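Local atomic coordinates of alpha-Amylase (Thermotoga maritima, PDB entry 2B5D), a protein that belongs to glycosyl hydrolase family 57 and carries the name alpha-amylase, with a helix-rich fold around a mostly parallel beta sheet. Residues 82-87 with 271-276; 86-91 with 287-292; 76-81 with 111-116. All coordinates share one frame; numbering follows the deposited sequence.

Overall arrangement
Helix 68-91 is the common element: contact 3 uses its middle, contact 1 the next stretch and contact 2 its C-terminal end. Contacts 1 and 2 share Asn86 and Lys87, and their centres are about 8 Å apart; contact 3 lies about 15 Å from either, centre to centre. A polar link ties the first two, with Tyr273 OH 3.0 Å from Glu88 OE2, a probable hydrogen bond. Asp276 O and Lys80 NZ, 2.9 Å apart, probably link contacts 1 and 3 in the same way, while Leu81 CD1 packs on Ile289 CG2 at 4.1 Å between contacts 2 and 3. All three centres lie 22 to 30 Å from the centre of the chain, on the same side of it.

Contact 1 (82-87 with 271-276); sequences IELANK and MEYIKD
Leu84 is the first residue along 82-87 to touch the short helical turn of 271-276. Its CG is anti to the backbone N (chi1 -152°), and the CD2 branch does the touching: it meets Tyr273 CE1 at 4.2 Å, oblique to the ring, and Ile274 CD1 at 4.4 Å. One helical turn further, Lys87 lays its aliphatic chain alongside the same tyrosine, the two side chains running past each other in opposite directions. Its CD sits over one face of the ring, 4.1 Å from Tyr273 CZ, and its CB lies 3.5 Å from Tyr273 OH. That hydroxyl also lies 3.1 Å from the Lys87 carbonyl O, within reach of a weak hydrogen bond, though the same proton could go instead to a carboxylate oxygen of Glu88. Beyond the ring the lysine bends at chi4, 94°, and its NZ hydrogen-bonds to Tyr277 OH, an atom that Glu83 OE2 also reaches. Asp276 OD1 stays 4.9 Å from Lys87 NZ, too far for a salt bridge. The turn packs along one flank of helix 68-91: Ile265 of helix 265-268 touches both Leu84 and Ile274, whereas Ile82 and Ala85 pack against helix 97-119.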
loop_
_atom_site.group_PDB
_atom_site.type_symbol
_atom_site.label_atom_id
_atom_site.label_comp_id
_atom_site.label_asym_id
_atom_site.label_seq_id
_atom_site.Cartn_x
_atom_site.Cartn_y
_atom_site.Cartn_z
ATOM N N ILE A 82 -5.953 -12.728 33.057
ATOM C CA ILE A 82 -6.081 -12.691 34.542
ATOM C C ILE A 82 -4.777 -12.245 35.253
ATOM O O ILE A 82 -4.815 -11.610 36.325
ATOM C CB ILE A 82 -6.504 -14.049 35.141
ATOM C CG1 ILE A 82 -7.923 -14.423 34.697
ATOM C CG2 ILE A 82 -6.383 -14.022 36.691
ATOM C CD1 ILE A 82 -8.281 -15.916 34.878
ATOM N N GLU A 83 -3.638 -12.603 34.654
ATOM C CA GLU A 83 -2.332 -12.097 35.083
ATOM C C GLU A 83 -2.277 -10.574 34.928
ATOM O O GLU A 83 -1.879 -9.873 35.861
ATOM C CB GLU A 83 -1.208 -12.772 34.293
ATOM C CG GLU A 83 0.210 -12.507 34.811
ATOM C CD GLU A 83 1.264 -12.701 33.718
ATOM O OE1 GLU A 83 1.939 -13.751 33.721
ATOM O OE2 GLU A 83 1.387 -11.822 32.832
ATOM N N LEU A 84 -2.692 -10.067 33.764
ATOM C CA LEU A 84 -2.779 -8.618 33.535
ATOM C C LEU A 84 -3.764 -7.978 34.498
ATOM O O LEU A 84 -3.543 -6.856 34.969
ATOM C CB LEU A 84 -3.215 -8.292 32.109
ATOM C CG LEU A 84 -2.782 -6.983 31.430
ATOM C CD1 LEU A 84 -3.790 -6.598 30.378
ATOM C CD2 LEU A 84 -2.554 -5.814 32.375
ATOM N N ALA A 85 -4.845 -8.690 34.791
ATOM C CA ALA A 85 -5.867 -8.165 35.690
ATOM C C ALA A 85 -5.256 -7.875 37.054
ATOM O O ALA A 85 -5.481 -6.804 37.622
ATOM C CB ALA A 85 -7.037 -9.136 35.810
ATOM N N ASN A 86 -4.472 -8.834 37.554
ATOM C CA ASN A 86 -3.724 -8.689 38.807
ATOM C C ASN A 86 -2.676 -7.566 38.853
ATOM O O ASN A 86 -2.645 -6.770 39.809
ATOM C CB ASN A 86 -3.116 -10.025 39.205
ATOM C CG ASN A 86 -4.030 -10.818 40.112
ATOM O OD1 ASN A 86 -4.226 -12.022 39.915
ATOM N ND2 ASN A 86 -4.607 -10.142 41.118
ATOM N N LYS A 87 -1.838 -7.499 37.819
ATOM C CA LYS A 87 -0.917 -6.386 37.624
ATOM C C LYS A 87 -1.666 -5.064 37.716
ATOM O O LYS A 87 -1.110 -4.045 38.145
ATOM C CB LYS A 87 -0.280 -6.463 36.239
ATOM C CG LYS A 87 1.152 -6.963 36.148
ATOM C CD LYS A 87 1.739 -6.482 34.816
ATOM C CE LYS A 87 3.221 -6.828 34.624
ATOM N NZ LYS A 87 3.457 -8.105 33.871
ATOM N N MET A 271 4.463 1.576 27.568
ATOM C CA MET A 271 4.933 0.492 26.702
ATOM C C MET A 271 5.665 -0.670 27.402
ATOM O O MET A 271 5.440 -1.845 27.063
ATOM C CB MET A 271 5.795 1.067 25.571
ATOM C CG MET A 271 6.356 0.018 24.609
ATOM S SD MET A 271 5.073 -1.053 23.922
ATOM C CE MET A 271 4.296 0.074 22.748
ATOM N N GLU A 272 6.541 -0.344 28.357
ATOM C CA GLU A 272 7.307 -1.381 29.058
ATOM C C GLU A 272 6.411 -2.198 29.976
ATOM O O GLU A 272 6.606 -3.407 30.140
ATOM C CB GLU A 272 8.496 -0.799 29.830
ATOM C CG GLU A 272 9.708 -1.756 29.842
ATOM C CD GLU A 272 10.832 -1.306 30.762
ATOM O OE1 GLU A 272 10.556 -0.530 31.705
ATOM O OE2 GLU A 272 11.988 -1.736 30.539
ATOM N N TYR A 273 5.424 -1.520 30.557
ATOM C CA TYR A 273 4.393 -2.157 31.368
ATOM C C TYR A 273 3.565 -3.159 30.550
ATOM O O TYR A 273 3.321 -4.292 30.987
ATOM C CB TYR A 273 3.477 -1.082 31.960
ATOM C CG TYR A 273 2.369 -1.630 32.822
ATOM C CD1 TYR A 273 1.222 -2.202 32.250
ATOM C CD2 TYR A 273 2.459 -1.585 34.209
ATOM C CE1 TYR A 273 0.201 -2.717 33.043
ATOM C CE2 TYR A 273 1.441 -2.091 35.007
ATOM C CZ TYR A 273 0.319 -2.652 34.417
ATOM O OH TYR A 273 -0.681 -3.149 35.212
ATOM N N ILE A 274 3.170 -2.727 29.353
ATOM C CA ILE A 274 2.086 -3.360 28.599
ATOM C C ILE A 274 2.530 -4.328 27.487
ATOM O O ILE A 274 1.694 -5.035 26.920
ATOM C CB ILE A 274 1.070 -2.275 28.063
ATOM C CG1 ILE A 274 -0.315 -2.893 27.793
ATOM C CG2 ILE A 274 1.633 -1.499 26.857
ATOM C CD1 ILE A 274 -1.033 -3.412 29.042
ATOM N N LYS A 275 3.846 -4.383 27.246
ATOM C CA LYS A 275 4.484 -5.078 26.098
ATOM C C LYS A 275 3.981 -6.482 25.726
ATOM O O LYS A 275 3.680 -6.737 24.555
ATOM C CB LYS A 275 6.027 -5.075 26.255
ATOM C CG LYS A 275 6.849 -5.877 25.185
ATOM C CD LYS A 275 6.515 -5.530 23.702
ATOM C CE LYS A 275 6.947 -4.115 23.279
ATOM N NZ LYS A 275 8.390 -4.027 22.894
ATOM N N ASP A 276 3.909 -7.389 26.697
ATOM C CA ASP A 276 3.502 -8.768 26.399
ATOM C C ASP A 276 2.005 -9.058 26.649
ATOM O O ASP A 276 1.623 -10.158 27.073
ATOM C CB ASP A 276 4.411 -9.775 27.114
ATOM C CG ASP A 276 4.453 -9.560 28.603
ATOM O OD1 ASP A 276 4.083 -8.450 29.058
ATOM O OD2 ASP A 276 4.860 -10.501 29.315
#

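Contact 2 (86-91 with 287-292); sequences NKEVER and TGIKYH
Glu88, near the C-terminal end of helix 68-91, faces Ile289 in an irregular loop, and their CA atoms, 9.2 Å apart, mark the closest backbone approach. Side chains bridge that gap. Glu88 points at the loop and bends at chi2 (-71°), which brings its carboxylate round to the hydroxyl of Tyr291. Tyr291 OH donates to Glu88 OE1 over a short 2.6 Å, meeting the oxygen on its anti side and 25° out of the carboxylate plane. From the tyrosine's side the oxygen lies at the ring edge, in the ring plane, and 3.4 Å from Tyr291 CE1; the carboxylate itself is turned 39° from the ring. Beside this bond Ile289 presents its CD1 to the aliphatic part of the glutamate, 4.0 Å from Glu88 CG. The loop is shaped by an ST turn in which Ile289 N donates to Thr287 OG1 at 3.3 Å, and Asp264 is hydrogen-bonded to both Thr287 OG1 and Gly288 N. Ile265 of helix 265-268 packs against Glu88, Ile289 and Tyr291 alike. The buried carboxylate has a partner for each oxygen, the phenol on OE1 and a salt bridge to Arg269 on OE2, with Tyr273 OH probably near enough to OE2 to bond as well; the grips on its two oxygens should hold the carboxylate's rotation, and the arginine would favour its ionised form.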
loop_
_atom_site.group_PDB
_atom_site.type_symbol
_atom_site.label_atom_id
_atom_site.label_comp_id
_atom_site.label_asym_id
_atom_site.label_seq_id
_atom_site.Cartn_x
_atom_site.Cartn_y
_atom_site.Cartn_z
ATOM N N ASN A 86 -4.472 -8.834 37.554
ATOM C CA ASN A 86 -3.724 -8.689 38.807
ATOM C C ASN A 86 -2.676 -7.566 38.853
ATOM O O ASN A 86 -2.645 -6.770 39.809
ATOM C CB ASN A 86 -3.116 -10.025 39.205
ATOM C CG ASN A 86 -4.030 -10.818 40.112
ATOM O OD1 ASN A 86 -4.226 -12.022 39.915
ATOM N ND2 ASN A 86 -4.607 -10.142 41.118
ATOM N N LYS A 87 -1.838 -7.499 37.819
ATOM C CA LYS A 87 -0.917 -6.386 37.624
ATOM C C LYS A 87 -1.666 -5.064 37.716
ATOM O O LYS A 87 -1.110 -4.045 38.145
ATOM C CB LYS A 87 -0.280 -6.463 36.239
ATOM C CG LYS A 87 1.152 -6.963 36.148
ATOM C CD LYS A 87 1.739 -6.482 34.816
ATOM C CE LYS A 87 3.221 -6.828 34.624
ATOM N NZ LYS A 87 3.457 -8.105 33.871
ATOM N N GLU A 88 -2.934 -5.090 37.303
ATOM C CA GLU A 88 -3.724 -3.887 37.186
ATOM C C GLU A 88 -4.372 -3.492 38.496
ATOM O O GLU A 88 -4.482 -2.296 38.786
ATOM C CB GLU A 88 -4.751 -4.011 36.054
ATOM C CG GLU A 88 -4.212 -3.581 34.677
ATOM C CD GLU A 88 -3.988 -2.063 34.539
ATOM O OE1 GLU A 88 -4.828 -1.284 35.031
ATOM O OE2 GLU A 88 -2.982 -1.634 33.923
ATOM N N VAL A 89 -4.776 -4.482 39.297
ATOM C CA VAL A 89 -5.336 -4.194 40.621
ATOM C C VAL A 89 -4.324 -3.510 41.578
ATOM O O VAL A 89 -4.724 -2.681 42.398
ATOM C CB VAL A 89 -6.066 -5.414 41.278
ATOM C CG1 VAL A 89 -5.174 -6.613 41.359
ATOM C CG2 VAL A 89 -6.563 -5.057 42.685
ATOM N N GLU A 90 -3.034 -3.838 41.453
ATOM C CA GLU A 90 -1.981 -3.138 42.218
ATOM C C GLU A 90 -1.626 -1.763 41.647
ATOM O O GLU A 90 -1.655 -0.772 42.377
ATOM C CB GLU A 90 -0.717 -4.002 42.406
ATOM C CG GLU A 90 -0.598 -4.676 43.786
ATOM C CD GLU A 90 0.055 -3.789 44.859
ATOM O OE1 GLU A 90 0.795 -4.346 45.708
ATOM O OE2 GLU A 90 -0.160 -2.550 44.861
ATOM N N ARG A 91 -1.312 -1.706 40.352
ATOM C CA ARG A 91 -0.981 -0.449 39.667
ATOM C C ARG A 91 -2.086 0.609 39.784
ATOM O O ARG A 91 -1.811 1.801 39.670
ATOM C CB ARG A 91 -0.620 -0.727 38.193
ATOM C CG ARG A 91 -0.486 0.504 37.249
ATOM C CD ARG A 91 0.945 1.062 37.140
ATOM N NE ARG A 91 1.401 1.225 35.743
ATOM C CZ ARG A 91 1.340 2.353 35.017
ATOM N NH1 ARG A 91 0.826 3.466 35.536
ATOM N NH2 ARG A 91 1.792 2.370 33.758
ATOM N N THR A 287 -7.001 -4.819 24.904
ATOM C CA THR A 287 -6.701 -5.850 25.897
ATOM C C THR A 287 -7.981 -6.464 26.452
ATOM O O THR A 287 -8.010 -7.636 26.845
ATOM C CB THR A 287 -5.862 -5.278 27.090
ATOM O OG1 THR A 287 -6.593 -4.232 27.742
ATOM C CG2 THR A 287 -4.534 -4.713 26.622
ATOM N N GLY A 288 -9.035 -5.655 26.514
ATOM C CA GLY A 288 -10.286 -6.106 27.106
ATOM C C GLY A 288 -10.550 -5.484 28.456
ATOM O O GLY A 288 -11.658 -5.568 28.993
ATOM N N ILE A 289 -9.524 -4.867 29.023
ATOM C CA ILE A 289 -9.731 -4.079 30.222
ATOM C C ILE A 289 -9.709 -2.578 29.939
ATOM O O ILE A 289 -8.687 -2.001 29.530
ATOM C CB ILE A 289 -8.929 -4.571 31.505
ATOM C CG1 ILE A 289 -8.642 -3.398 32.472
ATOM C CG2 ILE A 289 -7.730 -5.519 31.187
ATOM C CD1 ILE A 289 -7.325 -2.822 32.344
ATOM N N LYS A 290 -10.887 -1.989 30.154
ATOM C CA LYS A 290 -11.248 -0.636 29.731
ATOM C C LYS A 290 -11.925 0.115 30.884
ATOM O O LYS A 290 -12.824 -0.426 31.531
ATOM C CB LYS A 290 -12.232 -0.698 28.551
ATOM C CG LYS A 290 -11.984 -1.758 27.491
ATOM C CD LYS A 290 -12.787 -1.407 26.267
ATOM C CE LYS A 290 -13.053 -2.604 25.384
ATOM N NZ LYS A 290 -12.019 -2.781 24.342
ATOM N N TYR A 291 -11.522 1.363 31.108
ATOM C CA TYR A 291 -11.904 2.107 32.319
ATOM C C TYR A 291 -12.799 3.334 32.141
ATOM O O TYR A 291 -13.237 3.915 33.105
ATOM C CB TYR A 291 -10.627 2.539 33.059
ATOM C CG TYR A 291 -9.771 1.409 33.638
ATOM C CD1 TYR A 291 -8.442 1.292 33.303
ATOM C CD2 TYR A 291 -10.300 0.499 34.563
ATOM C CE1 TYR A 291 -7.654 0.275 33.843
ATOM C CE2 TYR A 291 -9.512 -0.520 35.122
ATOM C CZ TYR A 291 -8.203 -0.613 34.762
ATOM O OH TYR A 291 -7.420 -1.605 35.301
ATOM N N HIS A 292 -13.079 3.734 30.912
ATOM C CA HIS A 292 -13.863 4.944 30.666
ATOM C C HIS A 292 -15.300 4.659 30.246
ATOM O O HIS A 292 -15.613 3.574 29.720
ATOM C CB HIS A 292 -13.148 5.831 29.656
ATOM C CG HIS A 292 -11.735 6.170 30.059
ATOM N ND1 HIS A 292 -10.701 5.252 30.006
ATOM C CD2 HIS A 292 -11.198 7.314 30.546
ATOM C CE1 HIS A 292 -9.584 5.831 30.413
ATOM N NE2 HIS A 292 -9.859 7.082 30.740
#

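Contact 3 (76-81 with 111-116); sequences RHMEKL and EKILNV
Met78 and Leu114 interlock at the heart of an antiparallel helical hairpin, formed by helices 68-91 and 97-119 with only a short link between them. Over these segments the axes come within 10.2 Å and their directions differ by 162°. The exposed margin mixes apolar and charged character. Glu79 crosses Leu114 at about a right angle, resting its CG 4.0 Å from Leu114 CD1, while its extended chain carries the carboxylate onward to a salt bridge between OE1 and Arg118, one turn past Leu114 on the partner helix. Apolar packing carries the rest of the contact. The Met78 and Leu114 side chains slide past each other in opposite directions, and the Leu114 CG branch point presses on Met78 CB at 3.3 Å, tighter than ordinary van der Waals contact; Leu114 CD1 follows at 3.8 Å from the same CB. Met78 and Leu114 are also the nearest pair of CA atoms, 6.4 Å apart. Phe110 of helix 97-119 also touches Met78, while Thr35 and Ile39 of helix 27-47 pack on Met78 and Ile113 respectively, placing that helix against this part of the hairpin. The sulfur end of Met78 takes a different course: the chain bends at chi2 (-49°) and again at chi3 (-76°), swinging the terminal methyl across to Ile113, where Met78 CE stops 3.7 Å from Ile113 CG2.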
loop_
_atom_site.group_PDB
_atom_site.type_symbol
_atom_site.label_atom_id
_atom_site.label_comp_id
_atom_site.label_asym_id
_atom_site.label_seq_id
_atom_site.Cartn_x
_atom_site.Cartn_y
_atom_site.Cartn_z
ATOM N N ARG A 76 -5.063 -20.281 27.649
ATOM C CA ARG A 76 -3.797 -19.577 27.793
ATOM C C ARG A 76 -3.962 -18.056 27.602
ATOM O O ARG A 76 -3.312 -17.254 28.296
ATOM C CB ARG A 76 -2.759 -20.218 26.849
ATOM C CG ARG A 76 -1.829 -19.285 26.068
ATOM C CD ARG A 76 -0.683 -20.078 25.408
ATOM N NE ARG A 76 -1.085 -21.438 25.040
ATOM C CZ ARG A 76 -1.192 -21.892 23.785
ATOM N NH1 ARG A 76 -0.909 -21.085 22.751
ATOM N NH2 ARG A 76 -1.574 -23.156 23.561
ATOM N N HIS A 77 -4.859 -17.654 26.702
ATOM C CA HIS A 77 -5.211 -16.240 26.563
ATOM C C HIS A 77 -5.918 -15.717 27.821
ATOM O O HIS A 77 -5.669 -14.609 28.289
ATOM C CB HIS A 77 -6.080 -16.036 25.329
ATOM C CG HIS A 77 -6.854 -14.756 25.337
ATOM N ND1 HIS A 77 -6.394 -13.608 24.728
ATOM C CD2 HIS A 77 -8.063 -14.446 25.866
ATOM C CE1 HIS A 77 -7.285 -12.642 24.888
ATOM N NE2 HIS A 77 -8.306 -13.123 25.575
ATOM N N MET A 78 -6.796 -16.527 28.383
ATOM C CA MET A 78 -7.526 -16.095 29.566
ATOM C C MET A 78 -6.638 -15.916 30.805
ATOM O O MET A 78 -6.877 -15.017 31.628
ATOM C CB MET A 78 -8.726 -17.011 29.827
ATOM C CG MET A 78 -9.909 -16.691 28.915
ATOM S SD MET A 78 -10.358 -14.907 28.862
ATOM C CE MET A 78 -11.196 -14.710 30.443
ATOM N N GLU A 79 -5.612 -16.762 30.911
ATOM C CA GLU A 79 -4.623 -16.675 32.001
ATOM C C GLU A 79 -3.699 -15.464 31.860
ATOM O O GLU A 79 -3.490 -14.720 32.820
ATOM C CB GLU A 79 -3.825 -17.969 32.112
ATOM C CG GLU A 79 -4.499 -19.002 32.998
ATOM C CD GLU A 79 -4.160 -20.424 32.573
ATOM O OE1 GLU A 79 -4.792 -21.374 33.109
ATOM O OE2 GLU A 79 -3.266 -20.592 31.695
ATOM N N LYS A 80 -3.173 -15.264 30.653
ATOM C CA LYS A 80 -2.456 -14.037 30.317
ATOM C C LYS A 80 -3.274 -12.817 30.769
ATOM O O LYS A 80 -2.743 -11.881 31.373
ATOM C CB LYS A 80 -2.205 -13.999 28.809
ATOM C CG LYS A 80 -0.925 -13.320 28.376
ATOM C CD LYS A 80 -0.299 -14.103 27.212
ATOM C CE LYS A 80 0.929 -13.410 26.595
ATOM N NZ LYS A 80 0.577 -12.398 25.538
ATOM N N LEU A 81 -4.578 -12.862 30.511
ATOM C CA LEU A 81 -5.472 -11.769 30.838
ATOM C C LEU A 81 -5.747 -11.620 32.338
ATOM O O LEU A 81 -5.784 -10.494 32.829
ATOM C CB LEU A 81 -6.774 -11.870 30.016
ATOM C CG LEU A 81 -7.847 -10.781 30.136
ATOM C CD1 LEU A 81 -7.328 -9.369 29.756
ATOM C CD2 LEU A 81 -9.109 -11.147 29.341
ATOM N N GLU A 111 -11.933 -14.356 35.999
ATOM C CA GLU A 111 -11.756 -15.634 36.685
ATOM C C GLU A 111 -13.011 -16.471 36.500
ATOM O O GLU A 111 -12.933 -17.625 36.067
ATOM C CB GLU A 111 -11.440 -15.451 38.176
ATOM C CG GLU A 111 -9.949 -15.330 38.503
ATOM C CD GLU A 111 -9.670 -15.101 39.996
ATOM O OE1 GLU A 111 -10.536 -15.461 40.846
ATOM O OE2 GLU A 111 -8.576 -14.554 40.314
ATOM N N LYS A 112 -14.162 -15.866 36.814
ATOM C CA LYS A 112 -15.484 -16.456 36.583
ATOM C C LYS A 112 -15.667 -17.043 35.181
ATOM O O LYS A 112 -16.130 -18.176 35.032
ATOM C CB LYS A 112 -16.576 -15.423 36.861
ATOM C CG LYS A 112 -17.365 -15.658 38.141
ATOM C CD LYS A 112 -18.561 -16.608 37.905
ATOM C CE LYS A 112 -18.142 -18.111 37.851
ATOM N NZ LYS A 112 -19.276 -19.044 37.498
ATOM N N ILE A 113 -15.294 -16.260 34.168
ATOM C CA ILE A 113 -15.420 -16.661 32.771
ATOM C C ILE A 113 -14.606 -17.912 32.440
ATOM O O ILE A 113 -15.152 -18.877 31.907
ATOM C CB ILE A 113 -15.120 -15.466 31.820
ATOM C CG1 ILE A 113 -16.361 -14.575 31.746
ATOM C CG2 ILE A 113 -14.692 -15.924 30.411
ATOM C CD1 ILE A 113 -16.051 -13.171 31.412
ATOM N N LEU A 114 -13.317 -17.899 32.780
ATOM C CA LEU A 114 -12.409 -19.026 32.496
ATOM C C LEU A 114 -12.851 -20.277 33.239
ATOM O O LEU A 114 -12.649 -21.397 32.757
ATOM C CB LEU A 114 -10.974 -18.683 32.900
ATOM C CG LEU A 114 -9.780 -19.182 32.085
ATOM C CD1 LEU A 114 -8.520 -19.109 32.947
ATOM C CD2 LEU A 114 -9.940 -20.578 31.484
ATOM N N ASN A 115 -13.464 -20.056 34.403
ATOM C CA ASN A 115 -14.051 -21.096 35.233
ATOM C C ASN A 115 -15.285 -21.746 34.634
ATOM O O ASN A 115 -15.474 -22.957 34.782
ATOM C CB ASN A 115 -14.454 -20.509 36.568
ATOM C CG ASN A 115 -14.068 -21.392 37.708
ATOM O OD1 ASN A 115 -12.937 -21.306 38.205
ATOM N ND2 ASN A 115 -14.989 -22.264 38.132
ATOM N N VAL A 116 -16.140 -20.944 33.995
ATOM C CA VAL A 116 -17.268 -21.485 33.232
ATOM C C VAL A 116 -16.742 -22.310 32.068
ATOM O O VAL A 116 -17.226 -23.398 31.803
ATOM C CB VAL A 116 -18.227 -20.375 32.725
ATOM C CG1 VAL A 116 -19.201 -20.912 31.672
ATOM C CG2 VAL A 116 -18.988 -19.740 33.897
#